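Local coordinates for BF1531-like N-terminal domain-containing protein (Bacteroides fragilis, PDB 3SLR), which binds magnesium in its HAD-type phosphatase domain and is probably an ester-bond hydrolase of unknown substrate, crystallised here as the N-terminal part of a longer protein, at residues D315-I320 with N342-H347; I303-A308 with Q321-I326; H87-K92 with D106-F111. All coordinates share one frame; numbering follows the deposited sequence. Where two conformers were deposited one is given.

Contact 1 of 3, residues D315-I320 with N342-H347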
loop_
_atom_site.group_PDB
_atom_site.type_symbol
_atom_site.label_atom_id
_atom_site.label_comp_id
_atom_site.label_asym_id
_atom_site.label_seq_id
_atom_site.Cartn_x
_atom_site.Cartn_y
_atom_site.Cartn_z
ATOM N N ASP A 315 -8.069 -21.898 -17.323
ATOM C CA ASP A 315 -9.338 -22.597 -17.141
ATOM C C ASP A 315 -9.600 -22.844 -15.661
ATOM O O ASP A 315 -10.722 -22.671 -15.176
ATOM C CB ASP A 315 -9.346 -23.942 -17.883
ATOM C CG ASP A 315 -9.493 -23.793 -19.394
ATOM O OD1 ASP A 315 -9.831 -22.695 -19.874
ATOM O OD2 ASP A 315 -9.285 -24.797 -20.106
ATOM N N ASN A 316 -8.558 -23.259 -14.943
ATOM C CA ASN A 316 -8.688 -23.525 -13.515
ATOM C C ASN A 316 -9.080 -22.284 -12.719
ATOM O O ASN A 316 -9.899 -22.359 -11.802
ATOM C CB ASN A 316 -7.410 -24.168 -12.964
ATOM C CG ASN A 316 -7.283 -25.637 -13.349
ATOM O OD1 ASN A 316 -8.283 -26.301 -13.632
ATOM N ND2 ASN A 316 -6.052 -26.149 -13.364
ATOM N N ILE A 317 -8.515 -21.140 -13.077
ATOM C CA ILE A 317 -8.888 -19.896 -12.408
ATOM C C ILE A 317 -10.347 -19.498 -12.686
ATOM O O ILE A 317 -11.032 -18.968 -11.809
ATOM C CB ILE A 317 -7.904 -18.765 -12.719
ATOM C CG1 ILE A 317 -6.555 -19.084 -12.060
ATOM C CG2 ILE A 317 -8.449 -17.415 -12.217
ATOM C CD1 ILE A 317 -5.433 -18.151 -12.467
ATOM N N ARG A 318 -10.826 -19.767 -13.893
ATOM C CA ARG A 318 -12.243 -19.558 -14.167
ATOM C C ARG A 318 -13.086 -20.436 -13.248
ATOM O O ARG A 318 -14.086 -19.982 -12.692
ATOM C CB ARG A 318 -12.562 -19.804 -15.642
ATOM C CG ARG A 318 -11.784 -18.883 -16.569
ATOM C CD ARG A 318 -12.194 -19.040 -18.029
ATOM N NE ARG A 318 -11.246 -18.342 -18.890
ATOM C CZ ARG A 318 -10.238 -18.928 -19.525
ATOM N NH1 ARG A 318 -10.055 -20.234 -19.420
ATOM N NH2 ARG A 318 -9.421 -18.210 -20.279
ATOM N N THR A 319 -12.659 -21.682 -13.057
ATOM C CA THR A 319 -13.365 -22.596 -12.170
ATOM C C THR A 319 -13.419 -22.025 -10.756
ATOM O O THR A 319 -14.476 -21.984 -10.121
ATOM C CB THR A 319 -12.716 -23.996 -12.171
ATOM O OG1 THR A 319 -12.858 -24.575 -13.474
ATOM C CG2 THR A 319 -13.385 -24.896 -11.147
ATOM N N ILE A 320 -12.270 -21.568 -10.271
ATOM C CA ILE A 320 -12.194 -20.936 -8.965
ATOM C C ILE A 320 -13.112 -19.707 -8.869
ATOM O O ILE A 320 -13.876 -19.568 -7.911
ATOM C CB ILE A 320 -10.742 -20.547 -8.635
ATOM C CG1 ILE A 320 -9.911 -21.813 -8.405
ATOM C CG2 ILE A 320 -10.718 -19.635 -7.412
ATOM C CD1 ILE A 320 -8.420 -21.587 -8.441
ATOM N N ASN A 342 2.457 -15.408 -17.363
ATOM C CA ASN A 342 2.170 -14.751 -18.631
ATOM C C ASN A 342 0.894 -15.256 -19.288
ATOM O O ASN A 342 0.122 -14.484 -19.855
ATOM C CB ASN A 342 3.353 -14.884 -19.591
ATOM C CG ASN A 342 4.530 -14.012 -19.188
ATOM O OD1 ASN A 342 4.469 -13.297 -18.188
ATOM N ND2 ASN A 342 5.612 -14.075 -19.958
HETATM N N MSE A 343 0.656 -16.553 -19.202
HETATM C CA MSE A 343 -0.562 -17.086 -19.782
HETATM C C MSE A 343 -1.815 -16.674 -18.984
HETATM O O MSE A 343 -2.843 -16.348 -19.582
HETATM C CB MSE A 343 -0.458 -18.592 -20.014
HETATM C CG MSE A 343 -0.975 -19.455 -18.895
HETATM SE SE MSE A 343 -2.781 -20.075 -19.278
HETATM C CE MSE A 343 -2.509 -20.790 -21.074
ATOM N N VAL A 344 -1.738 -16.652 -17.652
ATOM C CA VAL A 344 -2.880 -16.168 -16.881
ATOM C C VAL A 344 -3.131 -14.680 -17.176
ATOM O O VAL A 344 -4.278 -14.244 -17.290
ATOM C CB VAL A 344 -2.732 -16.434 -15.361
ATOM C CG1 VAL A 344 -3.802 -15.699 -14.570
ATOM C CG2 VAL A 344 -2.797 -17.929 -15.072
ATOM N N ARG A 345 -2.058 -13.903 -17.323
ATOM C CA ARG A 345 -2.193 -12.487 -17.656
ATOM C C ARG A 345 -2.944 -12.273 -18.954
ATOM O O ARG A 345 -3.822 -11.413 -19.041
ATOM C CB ARG A 345 -0.829 -11.833 -17.804
ATOM C CG ARG A 345 -0.139 -11.581 -16.515
ATOM C CD ARG A 345 0.840 -10.437 -16.656
ATOM N NE ARG A 345 1.710 -10.397 -15.498
ATOM C CZ ARG A 345 2.875 -11.028 -15.428
ATOM N NH1 ARG A 345 3.311 -11.721 -16.470
ATOM N NH2 ARG A 345 3.609 -10.955 -14.330
ATOM N N GLU A 346 -2.572 -13.041 -19.972
ATOM C CA GLU A 346 -3.150 -12.863 -21.300
ATOM C C GLU A 346 -4.561 -13.416 -21.378
ATOM O O GLU A 346 -5.424 -12.832 -22.030
ATOM C CB GLU A 346 -2.307 -13.563 -22.363
ATOM C CG GLU A 346 -0.840 -13.190 -22.383
ATOM C CD GLU A 346 -0.069 -14.005 -23.406
ATOM O OE1 GLU A 346 -0.678 -14.402 -24.427
ATOM O OE2 GLU A 346 1.136 -14.257 -23.182
ATOM N N HIS A 347 -4.794 -14.546 -20.721
ATOM C CA HIS A 347 -6.039 -15.279 -20.923
ATOM C C HIS A 347 -7.124 -14.984 -19.896
ATOM O O HIS A 347 -8.291 -15.287 -20.122
ATOM C CB HIS A 347 -5.769 -16.783 -21.036
ATOM C CG HIS A 347 -5.060 -17.155 -22.300
ATOM N ND1 HIS A 347 -3.769 -17.632 -22.320
ATOM C CD2 HIS A 347 -5.452 -17.077 -23.595
ATOM C CE1 HIS A 347 -3.403 -17.852 -23.570
ATOM N NE2 HIS A 347 -4.403 -17.518 -24.364
#
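I317 and V344 meet tip to tip at the apolar half of this helix-helix contact. The end methyl of I317 drops between the two branches of V344: CD1 lies 3.6 Å from V344 CG1 and 3.7 Å from V344 CG2. An extended second torsion in I317 (chi2 171°) carries CD1 out that far. Both residues are buried. F328 also covers I317, while F333 and V353 close around V344.

The polar half joins R318 to H347, the last residue of helix 338-347. R318 has two deposited conformers, and in the one described NH2 donates to the main-chain O of H347 at 3.1 Å. The bond is bent, with an N-H...O angle of 137°, and the donor sits well above the carbonyl plane. The carboxylate of D315 comes up in plane at the edge of the guanidinium and forms a salt bridge within the same helix.

The chemistry is therefore split: a methyl contact in the interior and, nearer the surface, an arginine at the C-terminal end of a helix. The polar half is less certain than the methyl contact, because R318 is modelled in two conformers; in this one the positive charge would suit the negative end of the helix dipole.

Contact 2 of 3, residues I303-A308 with Q321-I326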
loop_
_atom_site.group_PDB
_atom_site.type_symbol
_atom_site.label_atom_id
_atom_site.label_comp_id
_atom_site.label_asym_id
_atom_site.label_seq_id
_atom_site.Cartn_x
_atom_site.Cartn_y
_atom_site.Cartn_z
ATOM N N ILE A 303 -7.482 -23.146 3.074
ATOM C CA ILE A 303 -7.661 -23.057 1.631
ATOM C C ILE A 303 -9.129 -23.258 1.248
ATOM O O ILE A 303 -9.689 -24.343 1.432
ATOM C CB ILE A 303 -6.788 -24.095 0.896
ATOM C CG1 ILE A 303 -5.329 -24.046 1.382
ATOM C CG2 ILE A 303 -6.877 -23.890 -0.599
ATOM C CD1 ILE A 303 -4.599 -22.770 1.027
ATOM N N ALA A 304 -9.748 -22.212 0.707
ATOM C CA ALA A 304 -11.172 -22.251 0.356
ATOM C C ALA A 304 -11.486 -23.118 -0.864
ATOM O O ALA A 304 -12.487 -23.829 -0.884
ATOM C CB ALA A 304 -11.699 -20.838 0.141
ATOM N N VAL A 305 -10.638 -23.043 -1.882
ATOM C CA VAL A 305 -10.817 -23.834 -3.091
ATOM C C VAL A 305 -9.464 -24.376 -3.482
ATOM O O VAL A 305 -8.519 -23.609 -3.642
ATOM C CB VAL A 305 -11.347 -22.980 -4.264
ATOM C CG1 VAL A 305 -11.704 -23.866 -5.442
ATOM C CG2 VAL A 305 -12.552 -22.159 -3.820
ATOM N N PHE A 306 -9.368 -25.695 -3.624
ATOM C CA PHE A 306 -8.090 -26.341 -3.893
ATOM C C PHE A 306 -8.148 -27.021 -5.254
ATOM O O PHE A 306 -8.821 -28.042 -5.426
ATOM C CB PHE A 306 -7.782 -27.354 -2.780
ATOM C CG PHE A 306 -6.325 -27.747 -2.676
ATOM C CD1 PHE A 306 -5.708 -28.466 -3.685
ATOM C CD2 PHE A 306 -5.585 -27.418 -1.551
ATOM C CE1 PHE A 306 -4.369 -28.833 -3.583
ATOM C CE2 PHE A 306 -4.244 -27.786 -1.441
ATOM C CZ PHE A 306 -3.637 -28.486 -2.461
ATOM N N VAL A 307 -7.457 -26.443 -6.231
ATOM C CA VAL A 307 -7.478 -26.974 -7.591
ATOM C C VAL A 307 -6.090 -27.435 -7.988
ATOM O O VAL A 307 -5.180 -26.627 -8.137
ATOM C CB VAL A 307 -7.972 -25.922 -8.617
ATOM C CG1 VAL A 307 -7.948 -26.498 -10.034
ATOM C CG2 VAL A 307 -9.361 -25.444 -8.256
ATOM N N ALA A 308 -5.923 -28.747 -8.114
ATOM C CA ALA A 308 -4.673 -29.323 -8.582
ATOM C C ALA A 308 -4.993 -30.335 -9.671
ATOM O O ALA A 308 -5.642 -31.347 -9.412
ATOM C CB ALA A 308 -3.926 -30.015 -7.424
ATOM N N GLN A 321 -13.040 -18.829 -9.864
ATOM C CA GLN A 321 -13.853 -17.611 -9.883
ATOM C C GLN A 321 -15.336 -17.950 -9.813
ATOM O O GLN A 321 -16.101 -17.320 -9.080
ATOM C CB GLN A 321 -13.554 -16.791 -11.141
ATOM C CG GLN A 321 -14.235 -15.427 -11.211
ATOM C CD GLN A 321 -15.672 -15.487 -11.729
ATOM O OE1 GLN A 321 -16.059 -16.415 -12.439
ATOM N NE2 GLN A 321 -16.467 -14.496 -11.357
ATOM N N ARG A 322 -15.732 -18.971 -10.561
ATOM C CA ARG A 322 -17.137 -19.340 -10.627
ATOM C C ARG A 322 -17.595 -19.910 -9.299
ATOM O O ARG A 322 -18.729 -19.684 -8.882
ATOM C CB ARG A 322 -17.367 -20.314 -11.779
ATOM C CG ARG A 322 -17.185 -19.632 -13.125
ATOM C CD ARG A 322 -16.946 -20.604 -14.261
ATOM N NE ARG A 322 -16.630 -19.893 -15.501
ATOM C CZ ARG A 322 -16.498 -20.482 -16.686
ATOM N NH1 ARG A 322 -16.667 -21.791 -16.796
ATOM N NH2 ARG A 322 -16.208 -19.762 -17.762
ATOM N N THR A 323 -16.695 -20.628 -8.625
ATOM C CA THR A 323 -16.988 -21.217 -7.327
ATOM C C THR A 323 -17.198 -20.132 -6.272
ATOM O O THR A 323 -18.106 -20.219 -5.437
ATOM C CB THR A 323 -15.843 -22.156 -6.877
ATOM O OG1 THR A 323 -15.669 -23.200 -7.845
ATOM C CG2 THR A 323 -16.149 -22.779 -5.524
ATOM N N LEU A 324 -16.352 -19.107 -6.319
ATOM C CA LEU A 324 -16.364 -18.042 -5.319
ATOM C C LEU A 324 -17.357 -16.924 -5.620
ATOM O O LEU A 324 -17.796 -16.220 -4.709
ATOM C CB LEU A 324 -14.958 -17.454 -5.172
ATOM C CG LEU A 324 -13.918 -18.461 -4.667
ATOM C CD1 LEU A 324 -12.535 -17.827 -4.652
ATOM C CD2 LEU A 324 -14.311 -18.953 -3.294
ATOM N N ASN A 325 -17.709 -16.763 -6.894
ATOM C CA ASN A 325 -18.577 -15.666 -7.316
ATOM C C ASN A 325 -18.037 -14.306 -6.870
ATOM O O ASN A 325 -18.756 -13.509 -6.265
ATOM C CB ASN A 325 -20.007 -15.867 -6.802
ATOM C CG ASN A 325 -21.008 -14.938 -7.476
ATOM O OD1 ASN A 325 -20.839 -14.562 -8.640
ATOM N ND2 ASN A 325 -22.049 -14.558 -6.746
ATOM N N ILE A 326 -16.758 -14.062 -7.147
ATOM C CA ILE A 326 -16.176 -12.732 -6.990
ATOM C C ILE A 326 -15.526 -12.377 -8.316
ATOM O O ILE A 326 -15.319 -13.248 -9.162
ATOM C CB ILE A 326 -15.121 -12.684 -5.883
ATOM C CG1 ILE A 326 -14.043 -13.725 -6.161
ATOM C CG2 ILE A 326 -15.761 -12.901 -4.518
ATOM C CD1 ILE A 326 -12.856 -13.639 -5.212
#
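No flat side chain enters the place where V305 meets T323 and L324. The F306 ring, next along the strand, packs edge-to-face with F290 and touches A286 and K287 of helix 283-292. The amide of Q321 is occupied within its own segment: NE2 donates to I326 O at 2.8 Å, 17° out of the amide plane, tying the helix to the chain just past its end, where N325 turns off with positive phi.

The contact itself is aliphatic and small. V305 points CG2 at the helix, tip to tip with both partners. Its closest approach is to L324 CD2, at 3.7 Å; T323 CG2 stands 4.0 Å from the same V305 methyl. T323 can offer that methyl because a chi1 of -59° sets OG1 beside the backbone N and leaves CG2 anti to it, while OG1 is hydrogen-bonded to T319 O one turn back.

Strand 305-309 is an outermost strand of the four-stranded parallel sheet, and its backbone bonds to V277 and S279 of strand 274-280. Helix 313-324 lies against it near the surface, its last turn over V305. I320 of the same helix also touches V305, and L324 reaches past the edge strand to I274.

Contact 3 of 3, residues H87-K92 with D106-F111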
loop_
_atom_site.group_PDB
_atom_site.type_symbol
_atom_site.label_atom_id
_atom_site.label_comp_id
_atom_site.label_asym_id
_atom_site.label_seq_id
_atom_site.Cartn_x
_atom_site.Cartn_y
_atom_site.Cartn_z
ATOM N N HIS A 87 9.516 17.310 6.973
ATOM C CA HIS A 87 10.532 18.329 6.765
ATOM C C HIS A 87 10.103 19.714 7.246
ATOM O O HIS A 87 10.878 20.433 7.886
ATOM C CB HIS A 87 10.932 18.377 5.282
ATOM C CG HIS A 87 12.249 19.042 5.041
ATOM N ND1 HIS A 87 13.420 18.332 4.871
ATOM C CD2 HIS A 87 12.593 20.353 4.995
ATOM C CE1 HIS A 87 14.424 19.176 4.708
ATOM N NE2 HIS A 87 13.949 20.409 4.771
ATOM N N LYS A 88 8.876 20.096 6.923
ATOM C CA LYS A 88 8.373 21.416 7.290
ATOM C C LYS A 88 8.008 21.474 8.774
ATOM O O LYS A 88 8.158 22.524 9.414
ATOM C CB LYS A 88 7.187 21.823 6.401
ATOM C CG LYS A 88 7.577 22.031 4.931
ATOM C CD LYS A 88 8.527 23.233 4.761
ATOM C CE LYS A 88 9.054 23.320 3.321
ATOM N NZ LYS A 88 9.868 24.567 3.100
ATOM N N LEU A 89 7.562 20.349 9.324
ATOM C CA LEU A 89 7.254 20.271 10.751
ATOM C C LEU A 89 8.551 20.381 11.561
ATOM O O LEU A 89 8.575 20.984 12.632
ATOM C CB LEU A 89 6.519 18.963 11.088
ATOM C CG LEU A 89 6.034 18.810 12.543
ATOM C CD1 LEU A 89 4.915 19.803 12.850
ATOM C CD2 LEU A 89 5.574 17.389 12.821
ATOM N N LEU A 90 9.622 19.785 11.036
ATOM C CA LEU A 90 10.951 19.874 11.640
ATOM C C LEU A 90 11.378 21.334 11.734
ATOM O O LEU A 90 11.889 21.778 12.766
ATOM C CB LEU A 90 11.962 19.093 10.792
ATOM C CG LEU A 90 13.371 18.907 11.351
ATOM C CD1 LEU A 90 13.325 17.976 12.530
ATOM C CD2 LEU A 90 14.292 18.337 10.261
ATOM N N GLU A 91 11.160 22.097 10.662
ATOM C CA GLU A 91 11.472 23.519 10.703
ATOM C C GLU A 91 10.616 24.251 11.735
ATOM O O GLU A 91 11.124 25.061 12.516
ATOM C CB GLU A 91 11.322 24.167 9.328
ATOM C CG GLU A 91 11.496 25.679 9.413
ATOM C CD GLU A 91 11.684 26.347 8.069
ATOM O OE1 GLU A 91 10.956 26.003 7.124
ATOM O OE2 GLU A 91 12.556 27.231 7.966
ATOM N N LYS A 92 9.321 23.967 11.747
ATOM C CA LYS A 92 8.410 24.583 12.714
ATOM C C LYS A 92 8.889 24.363 14.147
ATOM O O LYS A 92 8.957 25.294 14.954
ATOM C CB LYS A 92 6.998 24.027 12.518
ATOM C CG LYS A 92 5.930 24.621 13.413
ATOM C CD LYS A 92 4.547 24.084 13.010
ATOM C CE LYS A 92 3.426 24.780 13.759
ATOM N NZ LYS A 92 3.660 24.719 15.219
ATOM N N ASP A 106 0.554 17.813 19.908
ATOM C CA ASP A 106 -0.797 18.184 20.338
ATOM C C ASP A 106 -1.443 19.219 19.414
ATOM O O ASP A 106 -2.605 19.086 19.046
ATOM C CB ASP A 106 -0.792 18.711 21.775
ATOM C CG ASP A 106 -0.544 17.617 22.804
ATOM O OD1 ASP A 106 -0.852 16.441 22.518
ATOM O OD2 ASP A 106 -0.053 17.946 23.907
ATOM N N ASP A 107 -0.692 20.246 19.043
ATOM C CA ASP A 107 -1.238 21.286 18.174
ATOM C C ASP A 107 -1.611 20.749 16.792
ATOM O O ASP A 107 -2.661 21.096 16.236
ATOM C CB ASP A 107 -0.250 22.448 18.023
ATOM C CG ASP A 107 -0.114 23.279 19.294
ATOM O OD1 ASP A 107 -0.948 23.132 20.218
ATOM O OD2 ASP A 107 0.827 24.098 19.362
ATOM N N ARG A 108 -0.735 19.917 16.236
ATOM C CA ARG A 108 -0.962 19.341 14.918
ATOM C C ARG A 108 -2.174 18.422 15.006
ATOM O O ARG A 108 -3.056 18.456 14.137
ATOM C CB ARG A 108 0.295 18.587 14.453
ATOM C CG ARG A 108 0.188 17.903 13.085
ATOM C CD ARG A 108 -0.295 18.852 11.980
ATOM N NE ARG A 108 0.429 20.135 11.892
ATOM C CZ ARG A 108 1.492 20.365 11.115
ATOM N NH1 ARG A 108 2.021 19.396 10.379
ATOM N NH2 ARG A 108 2.051 21.570 11.090
ATOM N N LEU A 109 -2.241 17.638 16.081
ATOM C CA LEU A 109 -3.372 16.734 16.292
ATOM C C LEU A 109 -4.677 17.518 16.419
ATOM O O LEU A 109 -5.701 17.103 15.897
ATOM C CB LEU A 109 -3.151 15.845 17.518
ATOM C CG LEU A 109 -2.070 14.771 17.377
ATOM C CD1 LEU A 109 -1.688 14.246 18.738
ATOM C CD2 LEU A 109 -2.592 13.636 16.492
ATOM N N ASP A 110 -4.636 18.660 17.100
ATOM C CA ASP A 110 -5.812 19.516 17.179
ATOM C C ASP A 110 -6.269 19.952 15.785
ATOM O O ASP A 110 -7.469 19.960 15.488
ATOM C CB ASP A 110 -5.548 20.746 18.061
ATOM C CG ASP A 110 -5.552 20.416 19.550
ATOM O OD1 ASP A 110 -6.025 19.320 19.924
ATOM O OD2 ASP A 110 -5.090 21.265 20.349
ATOM N N PHE A 111 -5.321 20.328 14.929
ATOM C CA PHE A 111 -5.696 20.754 13.590
ATOM C C PHE A 111 -6.325 19.595 12.820
ATOM O O PHE A 111 -7.325 19.765 12.113
ATOM C CB PHE A 111 -4.513 21.296 12.794
ATOM C CG PHE A 111 -4.876 21.616 11.375
ATOM C CD1 PHE A 111 -5.632 22.743 11.084
ATOM C CD2 PHE A 111 -4.518 20.768 10.342
ATOM C CE1 PHE A 111 -6.008 23.031 9.779
ATOM C CE2 PHE A 111 -4.890 21.046 9.029
ATOM C CZ PHE A 111 -5.637 22.185 8.749
HETATM O O HOH W 1 2.389 24.059 17.253
#
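L89 and R108 slide past each other in opposite directions, the leucine lying over one face of the guanidinium group. The touching branch is CD1, 3.5 Å above the guanidinium plane and offset toward its rim, at 3.8 Å from R108 NH2 and at a similar distance from NH1. R108 leaves its helix with CG anti to the backbone N and then folds twice (chi2 52°, chi3 50°), which turns the flat group beneath the leucine. L89 itself is buried and also packs on L151 of helix 147-164.

K92, one turn further along the same helix as L89, crosses R108 obliquely. Its CD is 4.0 Å from R108 NH2, a meeting of aliphatic chain with guanidinium, while a bend at the last torsion (chi4 -53°) takes the ammonium end elsewhere. NZ stays 5.4 Å from R108 NH2 and donates to a water at 2.5 Å, which in turn donates to D107 OD2 at 2.6 Å. The water thus relays between a lysine and an aspartate whose charged atoms do not touch, and D107 would probably temper the mutual repulsion of the two cations. R108 gets direct polar support from outside: its NH1 is hydrogen-bonded to Y128 OH, which helps fix the rotation of the plane that L89 covers.

The two helices, 86-94 and 104-118, both belong to the connection between strands 79-83 and 122-126, neighbours in the five-stranded parallel sheet of strand order 2-1-3-4-5. Helices layered on a parallel sheet in this way are consistent with the SGNH-hydrolase clan in which the FkbH N-terminal family is placed. The contact lies away from the magnesium site and joins two helices of a single crossover.

Contacts 1 and 2 share helix 313-324 and belong to the phosphatase domain, their centres 12 Å apart. They touch directly: N316 CG is 3.5 Å from V307 CG1, and I320 CG1 is 3.7 Å from V307 CG2, so one helix packs on strand 305-309 and on helix 338-347 alike. Of the two, contact 1 is near the metal site, formed by D228, D230 and D336: the V344 side chain is about 11 Å from a bound magnesium ion and about 7 Å from the side chain of D335, which binds magnesium in another structure of this protein though not in this chain. Contact 3 belongs to the other domain, across the chain's centre, its centre 49 Å from that of contact 1 and 48 Å from that of contact 2.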